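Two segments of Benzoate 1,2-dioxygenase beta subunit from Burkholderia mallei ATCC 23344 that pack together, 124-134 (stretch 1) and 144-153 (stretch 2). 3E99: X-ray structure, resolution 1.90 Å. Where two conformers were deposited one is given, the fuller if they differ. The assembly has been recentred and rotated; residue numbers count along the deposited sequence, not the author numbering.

Stretch 1 (124-134) SSYFGMSRYAI
Stretch 2 (144-153) VSKYVVLKND

Stretch 1 is extended from Ser 124 to Ile 134 (Arg 131 phi/psi -120/125) and pairs antiparallel with the strand of stretch 2 that runs to Leu 150; the axes approach to 4.7 Å at 162°. The register runs from Gly 128–Leu 150 through Ala 133–Ser 145. Hydrogen-bonded pairs alternate with non-hydrogen-bonded pairs, whose CA atoms are closer: Met 129 CA to Val 149 CA is 5.1 Å, Ser 130 CA to Val 148 CA 4.4 Å. Met 129 and Val 149 bond both ways, N to O, as do Arg 131 and Tyr 147; Arg 131 N to Tyr 147 O is 2.8 Å. Ala 133 N meets Ser 145 O at 3.0 Å, and Ala 133 O accepts from both Ser 145 N (3.2 Å) and Val 144 N (2.8 Å), where the chain turns a corner.

Gly 128 (168/-154) leaves a hollow. Its CA approaches Val 149 O to 3.1 Å, and an ideal CB would lie 1.8 Å from that oxygen, so the carbonyl fills space a side chain would occupy. Leu 150 CD1 sits at the edge of the Tyr 126 ring, 4.2 Å from Tyr 126 CB.

One face carries Met 129, Arg 131, Ala 133, Ser 145, Tyr 147 and Val 149. Selenomethionine Met 129 (t, m, t) sets SE 4.0 Å from Val 149 CG2 and 4.4 Å from CE2 at the ring edge of Tyr 147 (chi1 t, chi2 77°). On the other face, all-t Lys 146 extends until NZ donates to Tyr 132 OH at 2.8 Å; Tyr 132 has chi1 m, chi2 33°.

Lys 151 (-83/-32) leaves the extended conformation, yet its N donates to Phe 127 O (2.9 Å). Beyond Lys 151 the pairing passes to a side chain: Asn 152 (chi1 p, chi2 -42°) accepts from Phe 127 N at OD1 (3.1 Å) and donates from ND2 to Ser 125 O (2.9 Å). Phe 127 (p, chi2 -90°) has Asn 152 N over one ring face, while its CE2 reaches Lys 151 CB at 3.7 Å.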

ATOM      1  N   SER A 124       0.727 -10.425 -12.769  1.00 29.55           N
ATOM      2  CA  SER A 124       0.876 -11.378 -11.669  1.00 29.98           C
ATOM      3  C   SER A 124       0.988 -10.643 -10.328  1.00 27.61           C
ATOM      4  O   SER A 124       1.564  -9.567 -10.299  1.00 28.75           O
ATOM      5  CB  SER A 124       2.150 -12.177 -11.900  1.00 29.61           C
ATOM      6  OG  SER A 124       2.016 -12.945 -13.081  1.00 46.32           O
ATOM      7  N   SER A 125       0.383 -11.172  -9.250  1.00 27.83           N
ATOM      8  CA  SER A 125       0.527 -10.612  -7.883  1.00 26.88           C
ATOM      9  C   SER A 125       1.208 -11.646  -7.007  1.00 24.26           C
ATOM     10  O   SER A 125       0.899 -12.838  -7.101  1.00 25.63           O
ATOM     11  CB  SER A 125      -0.814 -10.297  -7.165  1.00 25.62           C
ATOM     12  OG  SER A 125      -1.376  -9.089  -7.552  1.00 41.23           O
ATOM     13  N   TYR A 126       2.087 -11.170  -6.140  1.00 23.95           N
ATOM     14  CA  TYR A 126       2.700 -11.936  -5.082  1.00 25.57           C
ATOM     15  C   TYR A 126       2.483 -11.110  -3.837  1.00 25.25           C
ATOM     16  O   TYR A 126       2.646  -9.912  -3.882  1.00 24.52           O
ATOM     17  CB  TYR A 126       4.188 -12.069  -5.331  1.00 27.39           C
ATOM     18  CG  TYR A 126       4.497 -12.714  -6.648  1.00 32.14           C
ATOM     19  CD1 TYR A 126       4.616 -14.078  -6.749  1.00 36.58           C
ATOM     20  CD2 TYR A 126       4.613 -11.945  -7.809  1.00 36.08           C
ATOM     21  CE1 TYR A 126       4.890 -14.677  -7.983  1.00 40.91           C
ATOM     22  CE2 TYR A 126       4.848 -12.525  -9.033  1.00 38.07           C
ATOM     23  CZ  TYR A 126       5.002 -13.886  -9.116  1.00 37.90           C
ATOM     24  OH  TYR A 126       5.254 -14.451 -10.348  1.00 43.16           O
ATOM     25  N   PHE A 127       2.093 -11.742  -2.742  1.00 23.43           N
ATOM     26  CA  PHE A 127       1.873 -10.993  -1.529  1.00 20.64           C
ATOM     27  C   PHE A 127       2.184 -11.811  -0.306  1.00 23.08           C
ATOM     28  O   PHE A 127       2.218 -13.026  -0.361  1.00 19.08           O
ATOM     29  CB  PHE A 127       0.470 -10.447  -1.486  1.00 22.31           C
ATOM     30  CG  PHE A 127      -0.610 -11.491  -1.262  1.00 24.69           C
ATOM     31  CD1 PHE A 127      -1.196 -12.130  -2.345  1.00 27.80           C
ATOM     32  CD2 PHE A 127      -1.071 -11.780   0.004  1.00 26.74           C
ATOM     33  CE1 PHE A 127      -2.200 -13.061  -2.160  1.00 25.71           C
ATOM     34  CE2 PHE A 127      -2.086 -12.719   0.188  1.00 22.73           C
ATOM     35  CZ  PHE A 127      -2.620 -13.359  -0.914  1.00 21.89           C
ATOM     36  N   GLY A 128       2.481 -11.118   0.782  1.00 21.46           N
ATOM     37  CA  GLY A 128       2.780 -11.775   2.025  1.00 22.41           C
ATOM     38  C   GLY A 128       3.364 -10.846   3.057  1.00 22.82           C
ATOM     39  O   GLY A 128       3.075  -9.626   3.051  1.00 22.75           O
HETATM   40  N   MSE A 129       4.142 -11.432   3.969  1.00 21.27           N
HETATM   41  CA  MSE A 129       4.753 -10.709   5.069  1.00 26.54           C
HETATM   42  C   MSE A 129       6.251 -10.950   5.031  1.00 25.54           C
HETATM   43  O   MSE A 129       6.730 -11.981   4.522  1.00 25.88           O
HETATM   44  CB  MSE A 129       4.140 -11.230   6.365  1.00 27.51           C
HETATM   45  CG  MSE A 129       4.802 -10.828   7.599  1.00 34.37           C
HETATM   46 SE   MSE A 129       6.161 -12.134   8.076  0.75 32.87          SE
HETATM   47  CE  MSE A 129       6.601 -11.137   9.355  1.00 25.54           C
ATOM     48  N   SER A 130       6.996 -10.000   5.562  1.00 23.39           N
ATOM     49  CA  SER A 130       8.419 -10.148   5.698  1.00 24.73           C
ATOM     50  C   SER A 130       8.875  -9.612   7.036  1.00 23.60           C
ATOM     51  O   SER A 130       8.208  -8.723   7.593  1.00 23.62           O
ATOM     52  CB  SER A 130       9.147  -9.422   4.542  1.00 23.34           C
ATOM     53  OG  SER A 130       9.006 -10.162   3.355  1.00 23.67           O
ATOM     54  N   ARG A 131       9.956 -10.216   7.559  1.00 24.00           N
ATOM     55  CA  ARG A 131      10.693  -9.741   8.709  1.00 25.09           C
ATOM     56  C   ARG A 131      12.132  -9.457   8.307  1.00 22.97           C
ATOM     57  O   ARG A 131      12.823 -10.287   7.729  1.00 23.99           O
ATOM     58  CB  ARG A 131      10.640 -10.755   9.871  1.00 25.71           C
ATOM     59  CG  ARG A 131      11.329 -10.278  11.112  1.00 28.28           C
ATOM     60  CD  ARG A 131      11.084 -11.184  12.329  1.00 28.88           C
ATOM     61  NE  ARG A 131       9.699 -11.064  12.790  1.00 25.38           N
ATOM     62  CZ  ARG A 131       8.735 -11.985  12.606  1.00 23.43           C
ATOM     63  NH1 ARG A 131       8.986 -13.130  12.001  1.00 29.21           N
ATOM     64  NH2 ARG A 131       7.513 -11.737  13.045  1.00 33.62           N
ATOM     65  N   TYR A 132      12.580  -8.244   8.578  1.00 24.83           N
ATOM     66  CA  TYR A 132      13.957  -7.847   8.321  1.00 25.40           C
ATOM     67  C   TYR A 132      14.666  -7.499   9.644  1.00 24.77           C
ATOM     68  O   TYR A 132      14.088  -6.836  10.490  1.00 22.81           O
ATOM     69  CB  TYR A 132      14.001  -6.608   7.442  1.00 25.68           C
ATOM     70  CG  TYR A 132      13.859  -6.756   5.947  1.00 23.32           C
ATOM     71  CD1 TYR A 132      13.074  -7.746   5.372  1.00 28.53           C
ATOM     72  CD2 TYR A 132      14.378  -5.751   5.107  1.00 23.77           C
ATOM     73  CE1 TYR A 132      12.922  -7.813   3.988  1.00 25.31           C
ATOM     74  CE2 TYR A 132      14.181  -5.775   3.739  1.00 23.54           C
ATOM     75  CZ  TYR A 132      13.481  -6.809   3.178  1.00 21.64           C
ATOM     76  OH  TYR A 132      13.318  -6.829   1.808  1.00 24.10           O
ATOM     77  N   ALA A 133      15.915  -7.939   9.799  1.00 24.25           N
ATOM     78  CA  ALA A 133      16.861  -7.336  10.748  1.00 23.65           C
ATOM     79  C   ALA A 133      17.872  -6.552   9.936  1.00 21.37           C
ATOM     80  O   ALA A 133      18.497  -7.106   9.017  1.00 23.01           O
ATOM     81  CB  ALA A 133      17.573  -8.408  11.572  1.00 24.05           C
ATOM     82  N   ILE A 134      18.038  -5.279  10.275  1.00 23.45           N
ATOM     83  CA  ILE A 134      18.844  -4.362   9.490  1.00 25.72           C
ATOM     84  C   ILE A 134      19.859  -3.683  10.404  1.00 28.28           C
ATOM     85  O   ILE A 134      19.476  -3.088  11.406  1.00 26.96           O
ATOM     86  CB  ILE A 134      17.985  -3.262   8.843  1.00 25.28           C
ATOM     87  CG1 ILE A 134      16.842  -3.839   8.019  1.00 21.91           C
ATOM     88  CG2 ILE A 134      18.854  -2.365   7.981  1.00 20.29           C
ATOM     89  CD1 ILE A 134      15.682  -2.878   7.839  1.00 28.41           C
ATOM     90  N   VAL A 144      20.809  -7.828   7.673  1.00 28.19           N
ATOM     91  CA  VAL A 144      21.500  -8.950   8.350  1.00 29.28           C
ATOM     92  C   VAL A 144      20.677 -10.230   8.201  1.00 25.76           C
ATOM     93  O   VAL A 144      21.225 -11.314   8.065  1.00 25.55           O
ATOM     94  CB  VAL A 144      21.685  -8.658   9.848  1.00 29.62           C
ATOM     95  CG1 VAL A 144      22.179  -9.892  10.549  1.00 38.12           C
ATOM     96  CG2 VAL A 144      22.652  -7.496  10.043  1.00 36.72           C
ATOM     97  N   SER A 145      19.354 -10.101   8.164  1.00 24.32           N
ATOM     98  CA  SER A 145      18.466 -11.251   7.973  0.60 25.25           C
ATOM     99  C   SER A 145      17.159 -10.842   7.279  1.00 26.68           C
ATOM    100  O   SER A 145      16.566  -9.840   7.630  1.00 27.14           O
ATOM    101  CB  SER A 145      18.161 -11.913   9.332  0.60 26.48           C
ATOM    102  OG  SER A 145      16.957 -12.683   9.304  0.60 25.72           O
ATOM    103  N   LYS A 146      16.736 -11.629   6.285  1.00 25.09           N
ATOM    104  CA  LYS A 146      15.467 -11.477   5.615  1.00 23.23           C
ATOM    105  C   LYS A 146      14.675 -12.789   5.627  1.00 24.51           C
ATOM    106  O   LYS A 146      15.145 -13.838   5.207  1.00 25.99           O
ATOM    107  CB  LYS A 146      15.669 -10.950   4.201  1.00 23.13           C
ATOM    108  CG  LYS A 146      14.408 -10.942   3.325  1.00 25.96           C
ATOM    109  CD  LYS A 146      14.616 -10.051   2.180  1.00 24.25           C
ATOM    110  CE  LYS A 146      13.474 -10.183   1.143  1.00 20.93           C
ATOM    111  NZ  LYS A 146      13.599  -9.068   0.121  1.00 25.07           N
ATOM    112  N   TYR A 147      13.442 -12.694   6.126  1.00 23.13           N
ATOM    113  CA  TYR A 147      12.510 -13.788   6.225  1.00 22.71           C
ATOM    114  C   TYR A 147      11.249 -13.343   5.495  1.00 23.94           C
ATOM    115  O   TYR A 147      10.704 -12.265   5.795  1.00 26.12           O
ATOM    116  CB  TYR A 147      12.184 -14.013   7.697  1.00 27.08           C
ATOM    117  CG  TYR A 147      11.110 -15.022   7.977  1.00 25.04           C
ATOM    118  CD1 TYR A 147      11.373 -16.378   7.891  1.00 30.58           C
ATOM    119  CD2 TYR A 147       9.845 -14.616   8.374  1.00 24.99           C
ATOM    120  CE1 TYR A 147      10.414 -17.310   8.185  1.00 33.08           C
ATOM    121  CE2 TYR A 147       8.866 -15.546   8.665  1.00 28.22           C
ATOM    122  CZ  TYR A 147       9.150 -16.888   8.569  1.00 35.59           C
ATOM    123  OH  TYR A 147       8.161 -17.809   8.873  1.00 34.34           O
ATOM    124  N   VAL A 148      10.799 -14.163   4.556  1.00 23.16           N
ATOM    125  CA  VAL A 148       9.690 -13.827   3.679  1.00 23.51           C
ATOM    126  C   VAL A 148       8.688 -14.943   3.708  1.00 22.58           C
ATOM    127  O   VAL A 148       9.020 -16.079   3.380  1.00 27.14           O
ATOM    128  CB  VAL A 148      10.123 -13.672   2.208  1.00 26.18           C
ATOM    129  CG1 VAL A 148       8.907 -13.310   1.322  1.00 24.11           C
ATOM    130  CG2 VAL A 148      11.206 -12.662   2.053  1.00 27.46           C
ATOM    131  N   VAL A 149       7.475 -14.604   4.069  1.00 22.09           N
ATOM    132  CA  VAL A 149       6.305 -15.481   3.987  1.00 27.17           C
ATOM    133  C   VAL A 149       5.469 -15.109   2.753  1.00 28.25           C
ATOM    134  O   VAL A 149       4.845 -14.015   2.678  1.00 25.96           O
ATOM    135  CB  VAL A 149       5.499 -15.368   5.311  1.00 26.43           C
ATOM    136  CG1 VAL A 149       4.208 -16.216   5.311  1.00 26.64           C
ATOM    137  CG2 VAL A 149       6.423 -15.763   6.459  1.00 26.26           C
ATOM    138  N   LEU A 150       5.501 -16.004   1.758  1.00 28.00           N
ATOM    139  CA  LEU A 150       4.670 -15.861   0.564  1.00 27.21           C
ATOM    140  C   LEU A 150       3.344 -16.508   0.822  1.00 27.76           C
ATOM    141  O   LEU A 150       3.238 -17.735   1.006  1.00 27.07           O
ATOM    142  CB  LEU A 150       5.309 -16.515  -0.634  1.00 26.49           C
ATOM    143  CG  LEU A 150       4.526 -16.521  -1.938  1.00 28.04           C
ATOM    144  CD1 LEU A 150       4.450 -15.141  -2.506  1.00 26.27           C
ATOM    145  CD2 LEU A 150       5.204 -17.484  -2.873  1.00 24.71           C
ATOM    146  N   LYS A 151       2.300 -15.700   0.806  1.00 24.96           N
ATOM    147  CA  LYS A 151       0.994 -16.232   1.090  1.00 22.44           C
ATOM    148  C   LYS A 151       0.288 -16.895  -0.082  1.00 24.68           C
ATOM    149  O   LYS A 151      -0.461 -17.840   0.130  1.00 26.62           O
ATOM    150  CB  LYS A 151       0.109 -15.204   1.790  1.00 21.72           C
ATOM    151  CG  LYS A 151       0.541 -14.940   3.230  1.00 23.10           C
ATOM    152  CD  LYS A 151      -0.357 -13.955   3.955  1.00 24.35           C
ATOM    153  CE  LYS A 151       0.072 -13.877   5.416  1.00 28.36           C
ATOM    154  NZ  LYS A 151      -0.696 -12.948   6.257  1.00 27.69           N
ATOM    155  N   ASN A 152       0.518 -16.432  -1.307  1.00 24.64           N
ATOM    156  CA  ASN A 152      -0.111 -17.074  -2.448  1.00 26.27           C
ATOM    157  C   ASN A 152       0.923 -17.943  -3.126  1.00 30.31           C
ATOM    158  O   ASN A 152       1.467 -17.607  -4.165  1.00 31.84           O
ATOM    159  CB  ASN A 152      -0.801 -16.072  -3.395  1.00 26.94           C
ATOM    160  CG  ASN A 152       0.155 -15.089  -4.035  1.00 20.68           C
ATOM    161  OD1 ASN A 152       1.071 -14.543  -3.403  1.00 23.06           O
ATOM    162  ND2 ASN A 152      -0.050 -14.866  -5.292  1.00 25.07           N
ATOM    163  N   ASP A 153       1.238 -19.040  -2.466  1.00 31.11           N
ATOM    164  CA  ASP A 153       2.388 -19.842  -2.856  1.00 38.16           C
ATOM    165  C   ASP A 153       2.109 -20.818  -4.008  1.00 41.83           C
ATOM    166  O   ASP A 153       3.032 -21.145  -4.747  1.00 47.74           O
ATOM    167  CB  ASP A 153       2.995 -20.571  -1.650  1.00 38.50           C
ATOM    168  CG  ASP A 153       2.062 -21.553  -1.028  1.00 43.07           C
ATOM    169  OD1 ASP A 153       0.838 -21.284  -0.977  1.00 41.13           O
ATOM    170  OD2 ASP A 153       2.561 -22.597  -0.573  1.00 45.02           O
TER
HETATM  171  O   HOH W   1      14.646 -11.777   9.617  1.00 29.32           O